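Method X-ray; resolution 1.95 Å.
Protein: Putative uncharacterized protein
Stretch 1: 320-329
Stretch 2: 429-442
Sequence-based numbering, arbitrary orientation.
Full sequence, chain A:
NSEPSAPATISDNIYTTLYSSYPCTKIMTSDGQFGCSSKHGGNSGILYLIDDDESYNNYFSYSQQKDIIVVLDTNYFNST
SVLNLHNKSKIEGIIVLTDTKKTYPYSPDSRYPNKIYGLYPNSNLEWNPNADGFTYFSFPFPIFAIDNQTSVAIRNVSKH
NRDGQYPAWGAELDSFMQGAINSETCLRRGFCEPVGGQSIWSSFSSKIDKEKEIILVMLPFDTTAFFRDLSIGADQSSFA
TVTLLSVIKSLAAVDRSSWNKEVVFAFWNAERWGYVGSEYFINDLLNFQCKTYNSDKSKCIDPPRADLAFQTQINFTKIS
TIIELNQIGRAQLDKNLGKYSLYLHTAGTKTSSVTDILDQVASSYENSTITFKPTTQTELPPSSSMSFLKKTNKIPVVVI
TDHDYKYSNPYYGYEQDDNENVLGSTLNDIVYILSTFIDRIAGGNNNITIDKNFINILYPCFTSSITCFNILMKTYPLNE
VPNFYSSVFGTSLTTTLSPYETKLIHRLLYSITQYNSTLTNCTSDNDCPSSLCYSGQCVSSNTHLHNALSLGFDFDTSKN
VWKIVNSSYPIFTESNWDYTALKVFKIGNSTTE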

ATOM      1  N   SER A 320      19.001  11.570  12.637  1.00 34.38           N
ATOM      2  CA  SER A 320      20.069  12.385  12.065  1.00 36.43           C
ATOM      3  C   SER A 320      20.232  12.169  10.561  1.00 36.02           C
ATOM      4  O   SER A 320      21.013  12.872   9.919  1.00 34.91           O
ATOM      5  N   THR A 321      19.496  11.199  10.019  1.00 32.14           N
ATOM      6  CA  THR A 321      19.522  10.881   8.592  1.00 30.64           C
ATOM      7  C   THR A 321      18.260  10.126   8.222  1.00 29.63           C
ATOM      8  O   THR A 321      17.879   9.198   8.915  1.00 29.16           O
ATOM      9  N   ILE A 322      17.605  10.518   7.136  1.00 30.09           N
ATOM     10  CA  ILE A 322      16.442   9.773   6.675  1.00 29.44           C
ATOM     11  C   ILE A 322      16.672   9.263   5.263  1.00 26.68           C
ATOM     12  O   ILE A 322      16.971  10.042   4.359  1.00 29.29           O
ATOM     13  N   ILE A 323      16.546   7.955   5.083  1.00 26.20           N
ATOM     14  CA  ILE A 323      16.572   7.339   3.768  1.00 24.27           C
ATOM     15  C   ILE A 323      15.180   6.756   3.456  1.00 24.52           C
ATOM     16  O   ILE A 323      14.654   5.956   4.232  1.00 25.17           O
ATOM     17  N   GLU A 324      14.594   7.148   2.329  1.00 24.41           N
ATOM     18  CA  GLU A 324      13.300   6.616   1.931  1.00 24.34           C
ATOM     19  C   GLU A 324      13.382   5.905   0.588  1.00 23.67           C
ATOM     20  O   GLU A 324      13.985   6.407  -0.359  1.00 24.72           O
ATOM     21  N   LEU A 325      12.769   4.729   0.522  1.00 22.71           N
ATOM     22  CA  LEU A 325      12.594   4.028  -0.738  1.00 21.56           C
ATOM     23  C   LEU A 325      11.215   4.374  -1.298  1.00 22.44           C
ATOM     24  O   LEU A 325      10.222   4.217  -0.612  1.00 23.36           O
ATOM     25  N   ASN A 326      11.146   4.861  -2.534  1.00 21.80           N
ATOM     26  CA  ASN A 326       9.847   5.257  -3.058  1.00 22.74           C
ATOM     27  C   ASN A 326       9.759   5.079  -4.566  1.00 22.83           C
ATOM     28  O   ASN A 326      10.084   5.998  -5.339  1.00 24.83           O
ATOM     29  N   GLN A 327       9.298   3.882  -4.945  1.00 20.75           N
ATOM     30  CA  GLN A 327       9.268   3.344  -6.320  1.00 20.35           C
ATOM     31  C   GLN A 327      10.676   3.108  -6.874  1.00 24.75           C
ATOM     32  O   GLN A 327      11.284   4.000  -7.482  1.00 24.05           O
ATOM     33  N   ILE A 328      11.198   1.898  -6.665  1.00 23.27           N
ATOM     34  CA  ILE A 328      12.589   1.607  -7.048  1.00 24.59           C
ATOM     35  C   ILE A 328      12.723   0.351  -7.910  1.00 25.28           C
ATOM     36  O   ILE A 328      13.840  -0.144  -8.140  1.00 23.85           O
ATOM     37  N   GLY A 329      11.589  -0.136  -8.425  1.00 23.16           N
ATOM     38  CA  GLY A 329      11.548  -1.395  -9.154  1.00 22.78           C
ATOM     39  C   GLY A 329      11.535  -1.259 -10.669  1.00 25.17           C
ATOM     40  O   GLY A 329      11.519  -2.257 -11.410  1.00 24.55           O
ATOM     41  N   ASP A 429      21.063  -6.597  -6.800  1.00 23.70           N
ATOM     42  CA  ASP A 429      21.937  -5.424  -6.795  1.00 25.12           C
ATOM     43  C   ASP A 429      21.436  -4.337  -5.848  1.00 25.51           C
ATOM     44  O   ASP A 429      22.213  -3.801  -5.054  1.00 24.39           O
ATOM     45  N   ILE A 430      20.139  -4.020  -5.908  1.00 23.52           N
ATOM     46  CA  ILE A 430      19.596  -2.989  -5.039  1.00 22.44           C
ATOM     47  C   ILE A 430      19.693  -3.409  -3.559  1.00 23.51           C
ATOM     48  O   ILE A 430      20.088  -2.596  -2.706  1.00 23.66           O
ATOM     49  N   VAL A 431      19.371  -4.673  -3.250  1.00 22.04           N
ATOM     50  CA  VAL A 431      19.504  -5.143  -1.871  1.00 22.09           C
ATOM     51  C   VAL A 431      20.967  -5.077  -1.411  1.00 23.31           C
ATOM     52  O   VAL A 431      21.267  -4.598  -0.305  1.00 24.44           O
ATOM     53  N   TYR A 432      21.876  -5.534  -2.259  1.00 22.57           N
ATOM     54  CA  TYR A 432      23.295  -5.475  -1.917  1.00 23.30           C
ATOM     55  C   TYR A 432      23.769  -4.045  -1.690  1.00 22.99           C
ATOM     56  O   TYR A 432      24.427  -3.741  -0.678  1.00 24.62           O
ATOM     57  N   ILE A 433      23.441  -3.162  -2.630  1.00 23.54           N
ATOM     58  CA  ILE A 433      23.901  -1.788  -2.531  1.00 23.67           C
ATOM     59  C   ILE A 433      23.305  -1.111  -1.295  1.00 24.53           C
ATOM     60  O   ILE A 433      24.030  -0.464  -0.542  1.00 26.19           O
ATOM     61  N   LEU A 434      22.001  -1.272  -1.061  1.00 23.67           N
ATOM     62  CA  LEU A 434      21.389  -0.608   0.088  1.00 23.61           C
ATOM     63  C   LEU A 434      21.883  -1.188   1.420  1.00 23.04           C
ATOM     64  O   LEU A 434      22.075  -0.447   2.382  1.00 24.95           O
ATOM     65  N   SER A 435      22.085  -2.503   1.473  1.00 22.92           N
ATOM     66  CA  SER A 435      22.599  -3.140   2.691  1.00 22.98           C
ATOM     67  C   SER A 435      23.991  -2.616   3.041  1.00 24.82           C
ATOM     68  O   SER A 435      24.262  -2.258   4.179  1.00 25.44           O
ATOM     69  N   THR A 436      24.856  -2.565   2.038  1.00 25.57           N
ATOM     70  CA  THR A 436      26.231  -2.105   2.216  1.00 26.55           C
ATOM     71  C   THR A 436      26.254  -0.616   2.590  1.00 26.41           C
ATOM     72  O   THR A 436      27.023  -0.183   3.457  1.00 27.91           O
ATOM     73  N   PHE A 437      25.384   0.153   1.945  1.00 26.18           N
ATOM     74  CA  PHE A 437      25.273   1.584   2.196  1.00 26.19           C
ATOM     75  C   PHE A 437      24.862   1.852   3.641  1.00 27.46           C
ATOM     76  O   PHE A 437      25.489   2.652   4.332  1.00 29.19           O
ATOM     77  N   ILE A 438      23.798   1.187   4.089  1.00 26.34           N
ATOM     78  CA  ILE A 438      23.327   1.348   5.458  1.00 25.99           C
ATOM     79  C   ILE A 438      24.401   0.950   6.463  1.00 28.11           C
ATOM     80  O   ILE A 438      24.632   1.661   7.449  1.00 29.47           O
ATOM     81  N   ASP A 439      25.077  -0.163   6.202  1.00 28.14           N
ATOM     82  CA  ASP A 439      26.177  -0.601   7.055  1.00 28.64           C
ATOM     83  C   ASP A 439      27.277   0.463   7.131  1.00 29.74           C
ATOM     84  O   ASP A 439      27.774   0.772   8.214  1.00 30.04           O
ATOM     85  N   ARG A 440      27.625   1.058   5.997  1.00 28.63           N
ATOM     86  CA  ARG A 440      28.672   2.079   5.995  1.00 31.60           C
ATOM     87  C   ARG A 440      28.258   3.328   6.768  1.00 31.42           C
ATOM     88  O   ARG A 440      29.027   3.815   7.606  1.00 31.01           O
ATOM     89  N   ILE A 441      27.057   3.855   6.530  1.00 30.10           N
ATOM     90  CA  ILE A 441      26.708   5.089   7.233  1.00 31.63           C
ATOM     91  C   ILE A 441      26.351   4.822   8.693  1.00 31.37           C
ATOM     92  O   ILE A 441      26.289   5.755   9.492  1.00 32.34           O
ATOM     93  N   ALA A 442      26.121   3.560   9.051  1.00 29.52           N
ATOM     94  CA  ALA A 442      25.915   3.224  10.461  1.00 32.73           C
ATOM     95  C   ALA A 442      27.262   3.072  11.173  1.00 34.46           C
ATOM     96  O   ALA A 442      27.312   2.869  12.389  1.00 35.68           O
TER

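This is an essentially apolar contact, in which a strand and the loop after it pack nearly antiparallel to a helix through aliphatic side chains, a threonine methyl and one aromatic ring, with no hydrogen bond crossing between them. The strand 320-325 and the helix 429-441 run at 174° to one another, their axes 11.9 Å apart at closest approach, a spacing that leaves room for one layer of side chains. Together the two surfaces bury 298 Å².

The strand supplies its share by alternation. Thr-321, Ile-323 and Leu-325 direct their CA-to-CB bonds toward the helix, whereas the side chains of Ile-322 and Glu-324 are out of its reach. Beyond Leu-325 the strict alternation lapses: Asn-326 and Gln-327 both stay out of contact, and Ile-328, in the loop, is the next to point toward the helix. The helix answers with Ile-430, Leu-434, Phe-437 and Ile-441, spaced four, three and four residues apart, which is the periodicity that keeps side chains on one face.

At one end, Ile-328 (chi1 p, chi2 t) meets Ile-430 (m, t). Their side chains approach at 3.9 Å between Ile-328 CD1 and Ile-430 CG2, and Ile-430 CD1 also lies 3.4 Å from the backbone atom Ile-328 O, so this isoleucine packs against main chain as well as side chain. Ile-328 CD1 reaches on to Leu-434 CD1 at 4.5 Å. Leu-434 (m, t) thereby links two neighbours, since Leu-434 CD1 also sits 3.8 Å from Leu-325 CD2, whose residue is likewise m, t. The forked end of leucine suits such a place, offering methyl groups well beyond the backbone to bridge the gap between strand and helix.

Farther along, the helix covers 54 Å² of Ile-323, the largest area for any residue here. Its m, m rotamer brings Ile-323 CD1 to 3.8 Å from CE2 of Phe-437, near the plane of the ring and at its edge. Phe-437, with chi1 t and chi2 68°, is long and rigid enough to carry that edge across to the strand. Ile-438 CA is 9.2 Å from Ile-323 CA, the nearest pairing in the backbone register there, yet the CA-to-CB bond of Ile-438 points sideways; although the end of its side chain comes nearer, it makes no contact.

The contact thins at Thr-321, where Thr-321 CG2 lies 4.5 Å from CD1 of Ile-441 (p, t). Threonine fits because its two branches can serve different surroundings: with chi1 m, the methyl faces the isoleucine while Thr-321 OG1 donates a 2.8 Å hydrogen bond to Ser-320 O.

Several other polar groups find partners away from the contact. On the helix, Ser-435 OG donates to Val-431 O at 2.6 Å and Thr-436 OG1 to Tyr-432 O at 2.9 Å, each hydroxyl returning to a carbonyl one turn back. Asn-326 ND2 donates to Glu-324 OE2 at 2.9 Å, joining two buried polar side chains that lie out of the helix's reach.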

ATOM      1  CB  SER A 320      21.391  12.088  12.772  1.00 38.75           C
ATOM      2  OG  SER A 320      21.834  10.773  12.466  1.00 40.63           O
ATOM      3  CB  THR A 321      20.734  10.006   8.205  1.00 32.92           C
ATOM      4  OG1 THR A 321      21.955  10.715   8.461  1.00 36.29           O
ATOM      5  CG2 THR A 321      20.671   9.633   6.731  1.00 30.71           C
ATOM      6  CB  ILE A 322      15.163  10.636   6.707  1.00 28.32           C
ATOM      7  CG1 ILE A 322      14.816  11.012   8.152  1.00 28.49           C
ATOM      8  CG2 ILE A 322      14.010   9.889   6.051  1.00 28.80           C
ATOM      9  CD1 ILE A 322      13.633  11.968   8.272  1.00 29.71           C
ATOM     10  CB  ILE A 323      17.630   6.209   3.694  1.00 27.20           C
ATOM     11  CG1 ILE A 323      18.971   6.683   4.269  1.00 28.14           C
ATOM     12  CG2 ILE A 323      17.794   5.701   2.268  1.00 25.17           C
ATOM     13  CD1 ILE A 323      19.636   7.754   3.431  1.00 30.63           C
ATOM     14  CB  GLU A 324      12.237   7.719   1.850  1.00 24.25           C
ATOM     15  CG  GLU A 324      10.845   7.189   1.430  1.00 24.25           C
ATOM     16  CD  GLU A 324       9.784   8.272   1.403  1.00 25.29           C
ATOM     17  OE1 GLU A 324      10.113   9.431   1.764  1.00 25.83           O
ATOM     18  OE2 GLU A 324       8.626   7.974   1.005  1.00 24.29           O
ATOM     19  CB  LEU A 325      12.727   2.518  -0.532  1.00 20.49           C
ATOM     20  CG  LEU A 325      13.995   2.097   0.209  1.00 22.15           C
ATOM     21  CD1 LEU A 325      14.062   0.582   0.228  1.00 22.58           C
ATOM     22  CD2 LEU A 325      15.241   2.698  -0.453  1.00 23.65           C
ATOM     23  CB  ASN A 326       9.546   6.705  -2.670  1.00 23.41           C
ATOM     24  CG  ASN A 326       8.056   7.015  -2.748  1.00 25.29           C
ATOM     25  OD1 ASN A 326       7.445   6.858  -3.804  1.00 26.23           O
ATOM     26  ND2 ASN A 326       7.459   7.405  -1.620  1.00 25.70           N
ATOM     27  CB  GLN A 327       8.454   4.260  -7.250  1.00 22.28           C
ATOM     28  CG  GLN A 327       7.044   4.556  -6.724  1.00 22.93           C
ATOM     29  CD  GLN A 327       6.099   5.046  -7.820  1.00 23.22           C
ATOM     30  OE1 GLN A 327       5.381   4.256  -8.440  1.00 23.02           O
ATOM     31  NE2 GLN A 327       6.124   6.348  -8.082  1.00 23.71           N
ATOM     32  CB  ILE A 328      13.495   1.474  -5.797  1.00 23.41           C
ATOM     33  CG1 ILE A 328      13.040   0.319  -4.892  1.00 22.33           C
ATOM     34  CG2 ILE A 328      13.546   2.799  -5.020  1.00 23.32           C
ATOM     35  CD1 ILE A 328      14.046   0.009  -3.760  1.00 22.59           C
ATOM     36  CB  ASP A 429      22.090  -4.864  -8.215  1.00 26.19           C
ATOM     37  CG  ASP A 429      23.187  -5.574  -9.002  1.00 29.59           C
ATOM     38  OD1 ASP A 429      23.957  -6.330  -8.377  1.00 29.04           O
ATOM     39  OD2 ASP A 429      23.291  -5.362 -10.226  1.00 31.63           O
ATOM     40  CB  ILE A 430      18.134  -2.648  -5.446  1.00 22.07           C
ATOM     41  CG1 ILE A 430      18.141  -1.988  -6.835  1.00 23.58           C
ATOM     42  CG2 ILE A 430      17.474  -1.724  -4.417  1.00 22.91           C
ATOM     43  CD1 ILE A 430      16.746  -1.766  -7.457  1.00 21.76           C
ATOM     44  CB  VAL A 431      18.975  -6.580  -1.692  1.00 22.58           C
ATOM     45  CG1 VAL A 431      19.217  -7.075  -0.260  1.00 21.33           C
ATOM     46  CG2 VAL A 431      17.480  -6.631  -2.026  1.00 20.85           C
ATOM     47  CB  TYR A 432      24.161  -6.126  -3.000  1.00 24.78           C
ATOM     48  CG  TYR A 432      25.630  -5.969  -2.666  1.00 26.45           C
ATOM     49  CD1 TYR A 432      26.203  -6.729  -1.652  1.00 28.03           C
ATOM     50  CD2 TYR A 432      26.430  -5.024  -3.317  1.00 26.78           C
ATOM     51  CE1 TYR A 432      27.545  -6.592  -1.310  1.00 29.50           C
ATOM     52  CE2 TYR A 432      27.777  -4.874  -2.974  1.00 29.78           C
ATOM     53  CZ  TYR A 432      28.325  -5.660  -1.964  1.00 30.51           C
ATOM     54  OH  TYR A 432      29.646  -5.534  -1.597  1.00 30.76           O
ATOM     55  CB  ILE A 433      23.559  -0.999  -3.818  1.00 24.57           C
ATOM     56  CG1 ILE A 433      24.368  -1.566  -4.987  1.00 24.94           C
ATOM     57  CG2 ILE A 433      23.845   0.488  -3.640  1.00 25.24           C
ATOM     58  CD1 ILE A 433      23.837  -1.176  -6.362  1.00 24.38           C
ATOM     59  CB  LEU A 434      19.857  -0.679   0.017  1.00 22.22           C
ATOM     60  CG  LEU A 434      19.227   0.190  -1.086  1.00 22.90           C
ATOM     61  CD1 LEU A 434      17.720  -0.065  -1.180  1.00 21.44           C
ATOM     62  CD2 LEU A 434      19.508   1.706  -0.884  1.00 24.86           C
ATOM     63  CB  SER A 435      22.662  -4.658   2.530  1.00 24.58           C
ATOM     64  OG  SER A 435      21.387  -5.192   2.219  1.00 25.76           O
ATOM     65  CB  THR A 436      27.041  -2.359   0.938  1.00 28.38           C
ATOM     66  OG1 THR A 436      27.043  -3.769   0.656  1.00 26.70           O
ATOM     67  CG2 THR A 436      28.497  -1.869   1.095  1.00 30.70           C
ATOM     68  CB  PHE A 437      24.275   2.204   1.206  1.00 25.74           C
ATOM     69  CG  PHE A 437      23.776   3.576   1.594  1.00 27.23           C
ATOM     70  CD1 PHE A 437      24.633   4.670   1.597  1.00 28.05           C
ATOM     71  CD2 PHE A 437      22.442   3.776   1.900  1.00 26.94           C
ATOM     72  CE1 PHE A 437      24.168   5.938   1.941  1.00 29.75           C
ATOM     73  CE2 PHE A 437      21.963   5.046   2.245  1.00 27.85           C
ATOM     74  CZ  PHE A 437      22.832   6.127   2.263  1.00 29.76           C
ATOM     75  CB  ILE A 438      22.034   0.538   5.692  1.00 25.59           C
ATOM     76  CG1 ILE A 438      20.878   1.220   4.957  1.00 24.98           C
ATOM     77  CG2 ILE A 438      21.729   0.396   7.196  1.00 27.76           C
ATOM     78  CD1 ILE A 438      19.675   0.334   4.736  1.00 26.29           C
ATOM     79  CB  ASP A 439      26.749  -1.933   6.553  1.00 30.49           C
ATOM     80  CG  ASP A 439      27.924  -2.427   7.403  1.00 33.64           C
ATOM     81  OD1 ASP A 439      27.682  -2.999   8.491  1.00 32.72           O
ATOM     82  OD2 ASP A 439      29.086  -2.239   6.983  1.00 34.48           O
ATOM     83  CB  ARG A 440      29.068   2.439   4.561  1.00 30.85           C
ATOM     84  CG  ARG A 440      29.861   1.333   3.873  1.00 32.16           C
ATOM     85  CD  ARG A 440      30.565   1.841   2.616  1.00 36.06           C
ATOM     86  NE  ARG A 440      31.452   2.968   2.914  1.00 40.09           N
ATOM     87  CZ  ARG A 440      31.947   3.807   2.004  1.00 40.47           C
ATOM     88  NH1 ARG A 440      31.650   3.667   0.714  1.00 39.90           N
ATOM     89  NH2 ARG A 440      32.741   4.798   2.389  1.00 42.00           N
ATOM     90  CB  ILE A 441      25.538   5.864   6.570  1.00 33.21           C
ATOM     91  CG1 ILE A 441      24.241   5.068   6.627  1.00 30.23           C
ATOM     92  CG2 ILE A 441      25.890   6.286   5.142  1.00 31.64           C
ATOM     93  CD1 ILE A 441      23.047   5.883   6.202  1.00 31.49           C
ATOM     94  CB  ALA A 442      25.082   1.940  10.613  1.00 31.49           C
TER